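Local coordinates for protein NUDIX hydrolase (Alicyclobacillus acidocaldarius subsp. acidocaldarius, PDB 3QSJ) that probably hydrolyses phosphorus-containing acid anhydrides, using divalent metal ions such as magnesium or manganese, at residues 47-53 / 77-82; 56-62 / 130-134. One frame throughout, in Å; residues are numbered along the deposited sequence.

Contact 1. Residues 47-53 / 77-82. With CA (calcium ion), chain B.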
ATOM      1  N   GLY A  47      -3.879   4.243   3.741  1.00 15.58           N
ATOM      2  CA  GLY A  47      -4.649   5.308   4.363  1.00 16.18           C
ATOM      3  C   GLY A  47      -6.125   5.079   4.197  1.00 17.81           C
ATOM      4  O   GLY A  47      -6.566   4.037   3.704  1.00 16.65           O
ATOM      5  N   ALA A  48      -6.875   6.075   4.597  1.00 19.33           N
ATOM      6  CA  ALA A  48      -8.333   6.017   4.666  1.00 18.45           C
ATOM      7  C   ALA A  48      -8.907   6.024   3.290  1.00 19.40           C
ATOM      8  O   ALA A  48      -8.425   6.737   2.381  1.00 19.88           O
ATOM      9  CB  ALA A  48      -8.872   7.219   5.492  1.00 20.27           C
ATOM     10  N   ALA A  49     -10.017   5.262   3.138  1.00 17.40           N
ATOM     11  CA  ALA A  49     -10.778   5.252   1.900  1.00 17.95           C
ATOM     12  C   ALA A  49     -11.320   6.654   1.580  1.00 24.61           C
ATOM     13  O   ALA A  49     -11.683   7.405   2.491  1.00 24.90           O
ATOM     14  CB  ALA A  49     -11.961   4.255   1.997  1.00 19.89           C
ATOM     15  N   ASP A  50     -11.377   6.997   0.285  1.00 22.26           N
ATOM     16  CA  ASP A  50     -11.935   8.280  -0.219  1.00 23.50           C
ATOM     17  C   ASP A  50     -13.094   7.929  -1.182  1.00 26.56           C
ATOM     18  O   ASP A  50     -13.013   6.881  -1.838  1.00 21.84           O
ATOM     19  CB  ASP A  50     -10.836   9.043  -0.977  1.00 26.28           C
ATOM     20  CG  ASP A  50     -11.251  10.383  -1.627  1.00 36.85           C
ATOM     21  OD1 ASP A  50     -11.281  11.413  -0.910  1.00 41.81           O
ATOM     22  OD2 ASP A  50     -11.632  10.379  -2.838  1.00 32.98           O
ATOM     23  N   PRO A  51     -14.118   8.801  -1.351  1.00 27.26           N
ATOM     24  CA  PRO A  51     -15.240   8.464  -2.269  1.00 27.63           C
ATOM     25  C   PRO A  51     -14.806   8.174  -3.693  1.00 28.50           C
ATOM     26  O   PRO A  51     -15.411   7.310  -4.320  1.00 29.50           O
ATOM     27  CB  PRO A  51     -16.116   9.720  -2.241  1.00 31.14           C
ATOM     28  CG  PRO A  51     -15.838  10.340  -0.867  1.00 35.79           C
ATOM     29  CD  PRO A  51     -14.386  10.053  -0.597  1.00 30.97           C
ATOM     30  N   SER A  52     -13.763   8.884  -4.225  1.00 24.26           N
ATOM     31  CA  SER A  52     -13.363   8.632  -5.628  1.00 23.93           C
ATOM     32  C   SER A  52     -12.769   7.230  -5.808  1.00 23.19           C
ATOM     33  O   SER A  52     -12.592   6.819  -6.945  1.00 20.87           O
ATOM     34  CB  SER A  52     -12.387   9.691  -6.158  1.00 28.54           C
ATOM     35  OG  SER A  52     -11.166   9.712  -5.422  1.00 32.42           O
ATOM     36  N   ASP A  53     -12.411   6.517  -4.694  1.00 20.14           N
ATOM     37  CA  ASP A  53     -11.803   5.183  -4.824  1.00 17.54           C
ATOM     38  C   ASP A  53     -12.788   4.185  -5.456  1.00 17.69           C
ATOM     39  O   ASP A  53     -12.409   3.497  -6.414  1.00 17.04           O
ATOM     40  CB  ASP A  53     -11.252   4.656  -3.489  1.00 17.36           C
ATOM     41  CG  ASP A  53     -10.121   5.539  -2.974  1.00 19.06           C
ATOM     42  OD1 ASP A  53      -9.534   6.296  -3.797  1.00 21.75           O
ATOM     43  OD2 ASP A  53      -9.854   5.510  -1.755  1.00 18.88           O
ATOM     44  N   VAL A  77      -8.040   0.099  -4.832  1.00 15.52           N
ATOM     45  CA  VAL A  77      -7.816   1.449  -5.343  1.00 14.97           C
ATOM     46  C   VAL A  77      -7.316   2.383  -4.242  1.00 16.44           C
ATOM     47  O   VAL A  77      -6.338   3.123  -4.461  1.00 15.71           O
ATOM     48  CB  VAL A  77      -9.067   1.992  -6.093  1.00 18.14           C
ATOM     49  CG1 VAL A  77      -8.876   3.476  -6.410  1.00 19.02           C
ATOM     50  CG2 VAL A  77      -9.256   1.208  -7.419  1.00 16.86           C
ATOM     51  N   THR A  78      -7.938   2.330  -3.052  1.00 15.65           N
ATOM     52  CA  THR A  78      -7.500   3.165  -1.914  1.00 15.35           C
ATOM     53  C   THR A  78      -6.016   2.909  -1.715  1.00 15.65           C
ATOM     54  O   THR A  78      -5.245   3.828  -1.600  1.00 16.46           O
ATOM     55  CB  THR A  78      -8.305   2.804  -0.628  1.00 15.63           C
ATOM     56  OG1 THR A  78      -9.695   3.057  -0.874  1.00 16.93           O
ATOM     57  CG2 THR A  78      -7.736   3.530   0.636  1.00 14.65           C
ATOM     58  N   ALA A  79      -5.624   1.646  -1.672  1.00 15.15           N
ATOM     59  CA  ALA A  79      -4.221   1.282  -1.443  1.00 16.30           C
ATOM     60  C   ALA A  79      -3.277   1.826  -2.526  1.00 18.89           C
ATOM     61  O   ALA A  79      -2.222   2.393  -2.204  1.00 17.75           O
ATOM     62  CB  ALA A  79      -4.097  -0.228  -1.312  1.00 16.13           C
ATOM     63  N   LEU A  80      -3.687   1.698  -3.783  1.00 16.02           N
ATOM     64  CA  LEU A  80      -2.890   2.160  -4.940  1.00 15.19           C
ATOM     65  C   LEU A  80      -2.796   3.685  -4.910  1.00 17.86           C
ATOM     66  O   LEU A  80      -1.721   4.245  -5.177  1.00 15.46           O
ATOM     67  CB  LEU A  80      -3.556   1.671  -6.221  1.00 13.96           C
ATOM     68  CG  LEU A  80      -3.330   0.176  -6.470  1.00 15.45           C
ATOM     69  CD1 LEU A  80      -4.420  -0.377  -7.406  1.00 17.34           C
ATOM     70  CD2 LEU A  80      -1.892  -0.082  -6.948  1.00 16.43           C
ATOM     71  N   ARG A  81      -3.888   4.349  -4.614  1.00 14.34           N
ATOM     72  CA  ARG A  81      -3.869   5.818  -4.582  1.00 14.64           C
ATOM     73  C   ARG A  81      -2.921   6.355  -3.485  1.00 18.78           C
ATOM     74  O   ARG A  81      -2.184   7.306  -3.729  1.00 18.66           O
ATOM     75  CB  ARG A  81      -5.296   6.389  -4.350  1.00 16.83           C
ATOM     76  CG  ARG A  81      -5.293   7.948  -4.131  1.00 17.36           C
ATOM     77  CD  ARG A  81      -6.702   8.538  -3.856  1.00 17.72           C
ATOM     78  NE  ARG A  81      -7.401   7.795  -2.791  1.00 16.21           N
ATOM     79  CZ  ARG A  81      -7.114   7.853  -1.495  1.00 25.67           C
ATOM     80  NH1 ARG A  81      -6.135   8.659  -1.049  1.00 17.66           N
ATOM     81  NH2 ARG A  81      -7.802   7.113  -0.624  1.00 21.75           N
ATOM     82  N   GLU A  82      -3.036   5.799  -2.274  1.00 15.11           N
ATOM     83  CA  GLU A  82      -2.264   6.217  -1.090  1.00 16.13           C
ATOM     84  C   GLU A  82      -0.778   5.969  -1.363  1.00 18.07           C
ATOM     85  O   GLU A  82       0.071   6.808  -1.031  1.00 16.99           O
ATOM     86  CB  GLU A  82      -2.737   5.415   0.125  1.00 17.65           C
ATOM     87  CG  GLU A  82      -4.106   5.859   0.635  1.00 18.03           C
ATOM     88  CD  GLU A  82      -4.147   7.181   1.398  1.00 26.02           C
ATOM     89  OE1 GLU A  82      -3.094   7.581   1.949  1.00 22.88           O
ATOM     90  OE2 GLU A  82      -5.249   7.763   1.541  1.00 24.76           O
TER
HETATM   91 CA    CA B 230      -1.281   7.696   3.456  1.00 19.08          CA
HETATM   92  O   HOH W   1      -2.901   8.843   4.671  1.00 28.03           O
HETATM   93  O   HOH W   2      -1.041   9.508   1.776  1.00 25.92           O
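This contact joins the two halves of the Nudix box beside the calcium site, packing the end of strand 42-48 and the start of helix 51-58 against helix 72-87. Glu82 OE1 binds the calcium ion at 2.4 Å, with water 1 at 2.3 Å and water 2 at 2.5 Å; Gly46 and Glu86 also bind the metal. Gly47 passes close by, its N 3.5 Å from Glu82 CG. A side chain there would run into Glu82 OE1, and its extended backbone angles also favour glycine. In the Nudix box, GX5EX7REUXEEXGU, Arg81 and Glu82 match the RE pair, while Asp53, six residues after Gly47, appears to take the place of the first glutamate; a long insertion separates the halves. Asp53 and Arg81 form a two-pronged salt bridge, NE to OD1 and NH2 to OD2 both 2.8 Å. Arg81 NH2 also donates to Ala48 O (3.1 Å), and NH1 pairs with Glu82 OE2 (2.9 Å), the carboxylate oxygen other than the OE1 that binds calcium. Thr78 OG1 donates to Asp53 OD2 at 2.6 Å. Asp50 caps helix 51-58 through a capping box: its OD2 accepts from Ser52 N (2.9 Å), while Asp53 OD2 accepts from Asp50 N (2.9 Å). Asp50 CB lies over one face of the Arg81 guanidinium, 3.6 Å from NH2.

Contact 2. Residues 56-62 / 130-134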
HETATM    1  N   MSE A  56     -13.239   5.047  -9.230  1.00 16.57           N
HETATM    2  CA  MSE A  56     -12.147   4.521 -10.036  1.00 14.28           C
HETATM    3  C   MSE A  56     -12.206   2.991 -10.116  1.00 17.87           C
HETATM    4  O   MSE A  56     -11.884   2.435 -11.171  1.00 18.00           O
HETATM    5  CB  MSE A  56     -10.788   4.931  -9.436  1.00 14.17           C
HETATM    6  CG  MSE A  56     -10.498   6.427  -9.676  1.00 17.93           C
HETATM    7 SE   MSE A  56      -8.691   6.860  -9.068  0.60 19.87          SE
HETATM    8  CE  MSE A  56      -9.185   7.194  -7.114  1.00 18.61           C
ATOM      9  N   ALA A  57     -12.690   2.331  -9.058  1.00 17.58           N
ATOM     10  CA  ALA A  57     -12.762   0.875  -9.112  1.00 16.79           C
ATOM     11  C   ALA A  57     -13.741   0.397 -10.207  1.00 20.55           C
ATOM     12  O   ALA A  57     -13.535  -0.678 -10.779  1.00 20.20           O
ATOM     13  CB  ALA A  57     -13.114   0.297  -7.765  1.00 19.70           C
ATOM     14  N   LYS A  58     -14.837   1.167 -10.453  1.00 16.27           N
ATOM     15  CA  LYS A  58     -15.850   0.805 -11.459  1.00 20.61           C
ATOM     16  C   LYS A  58     -15.277   0.978 -12.913  1.00 22.30           C
ATOM     17  O   LYS A  58     -15.802   0.359 -13.841  1.00 24.56           O
ATOM     18  CB  LYS A  58     -17.130   1.609 -11.215  1.00 23.91           C
ATOM     19  CG  LYS A  58     -17.833   1.179  -9.921  1.00 32.16           C
ATOM     20  CD  LYS A  58     -19.069   2.027  -9.664  1.00 49.66           C
ATOM     21  CE  LYS A  58     -19.907   1.539  -8.499  1.00 55.20           C
ATOM     22  NZ  LYS A  58     -19.250   1.785  -7.191  1.00 64.47           N
ATOM     23  N   ARG A  59     -14.148   1.703 -13.074  1.00 19.04           N
ATOM     24  CA  ARG A  59     -13.474   1.858 -14.383  1.00 19.56           C
ATOM     25  C   ARG A  59     -12.264   0.926 -14.497  1.00 20.19           C
ATOM     26  O   ARG A  59     -11.598   0.906 -15.555  1.00 20.98           O
ATOM     27  CB  ARG A  59     -12.902   3.293 -14.555  1.00 24.89           C
ATOM     28  CG  ARG A  59     -13.826   4.375 -14.104  1.00 28.33           C
ATOM     29  CD  ARG A  59     -13.275   5.754 -14.347  1.00 21.99           C
ATOM     30  NE  ARG A  59     -14.411   6.634 -14.109  1.00 33.17           N
ATOM     31  CZ  ARG A  59     -14.505   7.524 -13.146  1.00 33.35           C
ATOM     32  NH1 ARG A  59     -13.445   7.825 -12.406  1.00 27.47           N
ATOM     33  NH2 ARG A  59     -15.618   8.228 -13.001  1.00 31.81           N
ATOM     34  N   ALA A  60     -11.966   0.162 -13.425  1.00 18.03           N
ATOM     35  CA  ALA A  60     -10.756  -0.663 -13.367  1.00 16.39           C
ATOM     36  C   ALA A  60     -10.851  -1.903 -14.269  1.00 21.52           C
ATOM     37  O   ALA A  60     -11.957  -2.309 -14.642  1.00 20.93           O
ATOM     38  CB  ALA A  60     -10.489  -1.113 -11.924  1.00 18.00           C
ATOM     39  N   PHE A  61      -9.688  -2.514 -14.555  1.00 14.50           N
ATOM     40  CA  PHE A  61      -9.659  -3.791 -15.257  1.00 13.61           C
ATOM     41  C   PHE A  61      -9.515  -4.855 -14.220  1.00 18.25           C
ATOM     42  O   PHE A  61      -8.785  -4.711 -13.223  1.00 19.19           O
ATOM     43  CB  PHE A  61      -8.390  -3.868 -16.152  1.00 15.57           C
ATOM     44  CG  PHE A  61      -8.352  -2.764 -17.183  1.00 17.76           C
ATOM     45  CD1 PHE A  61      -8.999  -2.912 -18.401  1.00 20.56           C
ATOM     46  CD2 PHE A  61      -7.659  -1.582 -16.934  1.00 17.68           C
ATOM     47  CE1 PHE A  61      -8.942  -1.913 -19.355  1.00 19.69           C
ATOM     48  CE2 PHE A  61      -7.605  -0.572 -17.904  1.00 19.98           C
ATOM     49  CZ  PHE A  61      -8.228  -0.749 -19.108  1.00 19.43           C
ATOM     50  N   GLY A  62     -10.180  -5.973 -14.458  1.00 16.60           N
ATOM     51  CA  GLY A  62      -9.966  -7.097 -13.545  1.00 16.10           C
ATOM     52  C   GLY A  62     -10.505  -6.892 -12.132  1.00 19.20           C
ATOM     53  O   GLY A  62     -11.427  -6.075 -11.872  1.00 18.26           O
ATOM     54  N   ALA A 130      -6.580   3.146 -16.229  1.00 13.77           N
ATOM     55  CA  ALA A 130      -7.208   2.671 -15.007  1.00 16.42           C
ATOM     56  C   ALA A 130      -6.321   1.633 -14.423  1.00 19.33           C
ATOM     57  O   ALA A 130      -5.336   1.208 -15.085  1.00 17.98           O
ATOM     58  CB  ALA A 130      -8.630   2.108 -15.292  1.00 18.82           C
ATOM     59  N   PHE A 131      -6.662   1.212 -13.198  1.00 15.25           N
ATOM     60  CA  PHE A 131      -5.840   0.203 -12.510  1.00 13.42           C
ATOM     61  C   PHE A 131      -6.171  -1.202 -12.979  1.00 17.31           C
ATOM     62  O   PHE A 131      -7.351  -1.516 -13.198  1.00 17.70           O
ATOM     63  CB  PHE A 131      -6.099   0.264 -11.024  1.00 14.13           C
ATOM     64  CG  PHE A 131      -5.525   1.529 -10.418  1.00 15.23           C
ATOM     65  CD1 PHE A 131      -4.143   1.739 -10.388  1.00 14.14           C
ATOM     66  CD2 PHE A 131      -6.370   2.536  -9.943  1.00 16.83           C
ATOM     67  CE1 PHE A 131      -3.591   2.851  -9.758  1.00 15.85           C
ATOM     68  CE2 PHE A 131      -5.832   3.684  -9.338  1.00 17.84           C
ATOM     69  CZ  PHE A 131      -4.443   3.836  -9.239  1.00 14.88           C
ATOM     70  N   ASP A 132      -5.145  -2.061 -13.044  1.00 12.56           N
ATOM     71  CA  ASP A 132      -5.380  -3.487 -13.336  1.00 12.90           C
ATOM     72  C   ASP A 132      -5.367  -4.110 -11.921  1.00 16.13           C
ATOM     73  O   ASP A 132      -4.291  -4.412 -11.346  1.00 15.29           O
ATOM     74  CB  ASP A 132      -4.227  -4.049 -14.211  1.00 14.49           C
ATOM     75  CG  ASP A 132      -4.399  -5.559 -14.428  1.00 19.38           C
ATOM     76  OD1 ASP A 132      -5.404  -6.134 -13.897  1.00 19.37           O
ATOM     77  OD2 ASP A 132      -3.532  -6.166 -15.136  1.00 18.56           O
ATOM     78  N   LEU A 133      -6.556  -4.314 -11.367  1.00 14.73           N
ATOM     79  CA  LEU A 133      -6.671  -4.891 -10.012  1.00 14.79           C
ATOM     80  C   LEU A 133      -6.229  -6.372  -9.926  1.00 14.82           C
ATOM     81  O   LEU A 133      -5.917  -6.848  -8.832  1.00 15.66           O
ATOM     82  CB  LEU A 133      -8.113  -4.733  -9.532  1.00 14.63           C
ATOM     83  CG  LEU A 133      -8.540  -3.254  -9.423  1.00 18.94           C
ATOM     84  CD1 LEU A 133     -10.013  -3.129  -8.947  1.00 19.14           C
ATOM     85  CD2 LEU A 133      -7.528  -2.416  -8.558  1.00 18.74           C
ATOM     86  N   GLY A 134      -6.099  -7.019 -11.077  1.00 14.14           N
ATOM     87  CA  GLY A 134      -5.628  -8.388 -11.176  1.00 14.78           C
ATOM     88  C   GLY A 134      -4.175  -8.521 -10.699  1.00 15.87           C
ATOM     89  O   GLY A 134      -3.691  -9.634 -10.431  1.00 16.88           O
TER
HETATM   90  O   HOH W   3      -9.165   2.517 -12.082  1.00 19.54           O
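A single parallel beta bridge, flanked by apolar side chains, ties the loop that follows helix 51-58 to the short strand 130-131 and the turn after it. Phe61 supplies both hydrogen bonds: its N donates to Phe131 O (2.9 Å) and its O accepts from Leu133 N (2.9 Å), so Phe61 lies level with Asp132, CA to CA 4.7 Å. Five residues earlier, at Met56 in the helix, the backbones are too far apart to bond directly, and water 3 spans the gap, donating to Met56 O (2.9 Å) and accepting from Phe131 N (3.0 Å). Side chains fill in around this frame. Ala60 CB meets Leu133 CD1 at 3.6 Å, the Phe61 ring approaches Ala130 CB with CE2 at 3.9 Å, and the selenium of Met56, present as selenomethionine, sits at the edge of the Phe131 ring, 4.3 Å from CE2. Ala130 CB also tucks against Arg59 O at 3.2 Å. Asp132 OD1 accepts from Gly134 N (3.0 Å), an Asx turn that bends the chain into its 3-10 segment; Gly62 leaves the bridge with positive phi. On its other edge, strand 130-131 pairs antiparallel with strand 93-94, whose Arg94 makes a cation-pi contact with Phe61, while Phe131 and Leu133 reach helix 72-87 and Met56 packs between that helix and helix 119-125.

How the contacts relate
Along the chain the segments alternate, 47-53, 56-62, 77-82, 130-134, so the two contacts interlock, and their centres lie 13 Å apart. Helix 51-58 belongs to both: its start faces the polar side of helix 72-87 in contact 1, and its end leads into the bridge of contact 2. They also touch through a shared apolar layer, with Leu80 CD1 3.7 Å from Phe131 CD1 and Val77 CG1 3.8 Å from Met56 CE. Helix 72-87 therefore carries its metal ligand and salt bridges in contact 1 while Val77 and Leu80 lean on contact 2, whose Met56 side chain remains about 13 Å from the calcium.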